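Fibrillarin-like rRNA/tRNA 2'-O-methyltransferase (Aeropyrum pernix, PDB 4DF3) probably methylates ribose 2'-hydroxyls in rRNA and tRNA at sites chosen by a guide RNA, using S-adenosylmethionine as methyl donor. Local coordinates at residues T30-P35 and E51-N56. The protein carries 2 engineered substitutions. Sequence-based numbering, arbitrary orientation.
Sequences TKNLVP and EYREWN
Asn32 and Glu51 carry the last link of an antiparallel strand pair past the point where strand 26-31 gives way to a loop. Within the strands, Thr30 faces Arg53 as a hydrogen-bonded pair, with Arg53 N reaching Thr30 O at 2.8 Å and Thr30 N bonding back to Arg53 O. Lys31 and Tyr52 form the next, non-hydrogen-bonded pair, Lys31 CE lying 3.7 Å from Tyr52 OH, while Lys31 NZ forms a salt bridge with Glu50. Asn32 N then donates to Glu51 O at 2.9 Å, and a water bridges Glu51 O to Asn32 O, so two donors grip that one carbonyl oxygen.

The side chain of Asn32 leaves with CG anti to its own N (chi1 -162°), which swings the amide across the aliphatic part of Arg53. Its CB touches Glu51 O and Arg53 CG; its CG sits 3.5 Å from Arg53 CD. At the tip the two ends part: OD1 rests 3.4 Å from Arg53 CD and accepts the N-H of Val34 from above its carbonyl plane, closing an Asx turn, whereas ND2 gives a bent bond (141°) of 2.8 Å to Glu51 OE2. ND2 also donates to Gln37 O, and Glu51 OE2 accepts from Gly36 N. The amide illustrates how a donor-and-acceptor side chain can continue strand pairing into a turn. An alanine here would probably leave Glu51 OE2 with one of these two donors and Val34 N without its acceptor, the turn less firmly held.

Beside Thr30, the Arg53 guanidinium forms salt bridges with Glu42 and with Asp97 of helix 90-99; Thr30 OG1 bonds to Asp97 too. The buried Arg53 charge is thus probably balanced by two carboxylates, one of them fixing the N-terminal sheet against the Rossmann-like domain.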
ATOM      1  N   THR A  30      -6.500  -5.807   9.532  1.00 10.65           N
ATOM      2  CA  THR A  30      -5.975  -4.718  10.317  1.00 10.96           C
ATOM      3  C   THR A  30      -7.057  -4.312  11.392  1.00 10.79           C
ATOM      4  O   THR A  30      -8.200  -4.642  11.274  1.00 12.65           O
ATOM      5  CB  THR A  30      -5.625  -3.531   9.464  1.00 10.22           C
ATOM      6  OG1 THR A  30      -6.732  -3.209   8.593  1.00 11.10           O
ATOM      7  CG2 THR A  30      -4.385  -3.819   8.721  1.00  9.34           C
ATOM      8  N   LYS A  31      -6.635  -3.614  12.442  1.00 12.17           N
ATOM      9  CA  LYS A  31      -7.581  -3.165  13.446  1.00 13.23           C
ATOM     10  C   LYS A  31      -8.249  -1.904  12.942  1.00 13.98           C
ATOM     11  O   LYS A  31      -7.569  -0.924  12.568  1.00 13.80           O
ATOM     12  CB  LYS A  31      -6.851  -2.860  14.756  1.00 14.36           C
ATOM     13  CG  LYS A  31      -7.813  -2.586  15.914  1.00 18.98           C
ATOM     14  CD  LYS A  31      -7.004  -2.354  17.224  1.00 22.25           C
ATOM     15  CE  LYS A  31      -6.553  -3.733  17.758  1.00 25.66           C
ATOM     16  NZ  LYS A  31      -5.835  -3.633  19.094  1.00 27.65           N
ATOM     17  N   ASN A  32      -9.577  -1.921  12.985  1.00 15.21           N
ATOM     18  CA  ASN A  32     -10.333  -0.848  12.372  1.00 16.66           C
ATOM     19  C   ASN A  32     -10.103   0.495  13.093  1.00 16.64           C
ATOM     20  O   ASN A  32     -10.463   0.652  14.275  1.00 16.62           O
ATOM     21  CB  ASN A  32     -11.822  -1.235  12.289  1.00 16.72           C
ATOM     22  CG  ASN A  32     -12.599  -0.365  11.271  1.00 17.46           C
ATOM     23  OD1 ASN A  32     -12.071   0.647  10.789  1.00 21.77           O
ATOM     24  ND2 ASN A  32     -13.832  -0.783  10.906  1.00 17.33           N
ATOM     25  N   LEU A  33      -9.509   1.474  12.399  1.00 15.10           N
ATOM     26  CA  LEU A  33      -9.393   2.835  13.015  1.00 17.00           C
ATOM     27  C   LEU A  33     -10.755   3.492  13.218  1.00 15.81           C
ATOM     28  O   LEU A  33     -10.862   4.431  14.028  1.00 16.91           O
ATOM     29  CB  LEU A  33      -8.585   3.776  12.138  1.00 16.66           C
ATOM     30  CG  LEU A  33      -8.093   5.087  12.740  1.00 19.09           C
ATOM     31  CD1 LEU A  33      -7.165   4.849  13.945  1.00 24.30           C
ATOM     32  CD2 LEU A  33      -7.331   5.851  11.624  1.00 19.84           C
ATOM     33  N   VAL A  34     -11.750   3.089  12.420  1.00 16.68           N
ATOM     34  CA  VAL A  34     -13.096   3.691  12.524  1.00 18.86           C
ATOM     35  C   VAL A  34     -14.132   2.584  12.706  1.00 20.05           C
ATOM     36  O   VAL A  34     -14.784   2.196  11.711  1.00 20.57           O
ATOM     37  CB  VAL A  34     -13.464   4.483  11.290  1.00 17.68           C
ATOM     38  CG1 VAL A  34     -14.827   5.244  11.583  1.00 19.45           C
ATOM     39  CG2 VAL A  34     -12.411   5.502  11.014  1.00 19.68           C
ATOM     40  N   PRO A  35     -14.187   2.026  13.937  1.00 21.72           N
ATOM     41  CA  PRO A  35     -14.975   0.843  14.234  1.00 26.06           C
ATOM     42  C   PRO A  35     -16.390   1.140  13.815  1.00 28.79           C
ATOM     43  O   PRO A  35     -16.835   2.264  14.041  1.00 29.56           O
ATOM     44  CB  PRO A  35     -14.854   0.701  15.752  1.00 24.16           C
ATOM     45  CG  PRO A  35     -13.767   1.509  16.173  1.00 26.11           C
ATOM     46  CD  PRO A  35     -13.439   2.491  15.123  1.00 20.46           C
ATOM     47  N   GLU A  51     -12.641  -4.534  16.799  1.00 17.69           N
ATOM     48  CA  GLU A  51     -13.096  -4.772  15.453  1.00 17.78           C
ATOM     49  C   GLU A  51     -11.907  -4.738  14.517  1.00 16.70           C
ATOM     50  O   GLU A  51     -11.060  -3.807  14.582  1.00 16.82           O
ATOM     51  CB  GLU A  51     -14.013  -3.648  14.998  1.00 17.76           C
ATOM     52  CG  GLU A  51     -14.755  -3.968  13.765  1.00 17.40           C
ATOM     53  CD  GLU A  51     -15.852  -2.982  13.467  1.00 24.16           C
ATOM     54  OE1 GLU A  51     -16.956  -3.047  14.065  1.00 21.64           O
ATOM     55  OE2 GLU A  51     -15.597  -2.160  12.577  1.00 20.29           O
ATOM     56  N   TYR A  52     -11.897  -5.733  13.631  1.00 15.81           N
ATOM     57  CA  TYR A  52     -10.816  -5.910  12.625  1.00 16.65           C
ATOM     58  C   TYR A  52     -11.457  -5.916  11.258  1.00 15.21           C
ATOM     59  O   TYR A  52     -12.593  -6.379  11.080  1.00 17.15           O
ATOM     60  CB  TYR A  52     -10.062  -7.255  12.855  1.00 15.50           C
ATOM     61  CG  TYR A  52      -9.359  -7.272  14.200  1.00 13.97           C
ATOM     62  CD1 TYR A  52      -8.068  -6.875  14.320  1.00 14.61           C
ATOM     63  CD2 TYR A  52     -10.049  -7.700  15.375  1.00 15.10           C
ATOM     64  CE1 TYR A  52      -7.401  -6.851  15.596  1.00 17.43           C
ATOM     65  CE2 TYR A  52      -9.393  -7.699  16.646  1.00 13.52           C
ATOM     66  CZ  TYR A  52      -8.100  -7.302  16.732  1.00 16.72           C
ATOM     67  OH  TYR A  52      -7.485  -7.304  17.941  1.00 15.83           O
ATOM     68  N   ARG A  53     -10.689  -5.484  10.265  1.00 15.54           N
ATOM     69  CA  ARG A  53     -11.162  -5.392   8.916  1.00 13.85           C
ATOM     70  C   ARG A  53     -10.304  -6.404   8.126  1.00 13.13           C
ATOM     71  O   ARG A  53      -9.086  -6.256   8.081  1.00 12.09           O
ATOM     72  CB  ARG A  53     -10.886  -3.996   8.333  1.00 13.25           C
ATOM     73  CG  ARG A  53     -11.618  -2.783   8.976  1.00 18.89           C
ATOM     74  CD  ARG A  53     -11.097  -1.462   8.355  1.00 18.18           C
ATOM     75  NE  ARG A  53     -11.267  -1.450   6.965  1.00 23.22           N
ATOM     76  CZ  ARG A  53     -10.342  -1.149   6.064  1.00 13.62           C
ATOM     77  NH1 ARG A  53      -9.110  -0.732   6.396  1.00 12.19           N
ATOM     78  NH2 ARG A  53     -10.718  -1.163   4.825  1.00 19.08           N
ATOM     79  N   GLU A  54     -10.939  -7.381   7.485  1.00 14.23           N
ATOM     80  CA  GLU A  54     -10.189  -8.272   6.618  1.00 14.52           C
ATOM     81  C   GLU A  54      -9.397  -7.481   5.534  1.00 14.54           C
ATOM     82  O   GLU A  54      -9.932  -6.593   4.915  1.00 14.29           O
ATOM     83  CB  GLU A  54     -11.114  -9.304   5.958  1.00 16.66           C
ATOM     84  CG  GLU A  54     -10.377 -10.281   5.107  1.00 19.41           C
ATOM     85  CD  GLU A  54     -11.377 -11.264   4.425  1.00 25.89           C
ATOM     86  OE1 GLU A  54     -12.204 -10.835   3.641  1.00 29.80           O
ATOM     87  OE2 GLU A  54     -11.398 -12.448   4.766  1.00 31.24           O
ATOM     88  N   TRP A  55      -8.124  -7.825   5.367  1.00 12.94           N
ATOM     89  CA  TRP A  55      -7.298  -7.232   4.386  1.00 11.96           C
ATOM     90  C   TRP A  55      -7.160  -8.263   3.240  1.00 12.92           C
ATOM     91  O   TRP A  55      -6.275  -9.121   3.256  1.00 13.21           O
ATOM     92  CB  TRP A  55      -5.949  -6.866   4.973  1.00 10.25           C
ATOM     93  CG  TRP A  55      -5.104  -5.935   4.089  1.00  9.50           C
ATOM     94  CD1 TRP A  55      -5.460  -5.393   2.903  1.00 11.14           C
ATOM     95  CD2 TRP A  55      -3.823  -5.402   4.417  1.00  9.77           C
ATOM     96  NE1 TRP A  55      -4.435  -4.567   2.430  1.00  7.70           N
ATOM     97  CE2 TRP A  55      -3.422  -4.573   3.342  1.00  9.82           C
ATOM     98  CE3 TRP A  55      -2.972  -5.550   5.535  1.00  9.70           C
ATOM     99  CZ2 TRP A  55      -2.224  -3.888   3.325  1.00 10.98           C
ATOM    100  CZ3 TRP A  55      -1.731  -4.881   5.520  1.00 12.28           C
ATOM    101  CH2 TRP A  55      -1.360  -4.068   4.398  1.00 13.27           C
ATOM    102  N   ASN A  56      -7.999  -8.109   2.227  1.00 12.86           N
ATOM    103  CA  ASN A  56      -8.126  -9.191   1.219  1.00 14.29           C
ATOM    104  C   ASN A  56      -7.024  -9.008   0.167  1.00 14.19           C
ATOM    105  O   ASN A  56      -7.014  -8.002  -0.527  1.00 15.97           O
ATOM    106  CB  ASN A  56      -9.475  -8.974   0.519  1.00 16.86           C
ATOM    107  CG  ASN A  56      -9.773 -10.040  -0.542  1.00 21.45           C
ATOM    108  OD1 ASN A  56      -8.954 -10.951  -0.810  1.00 19.82           O
ATOM    109  ND2 ASN A  56     -10.984  -9.968  -1.113  1.00 28.30           N
TER
HETATM  110  O   HOH W   1     -11.350  -1.367  16.016  1.00 32.24           O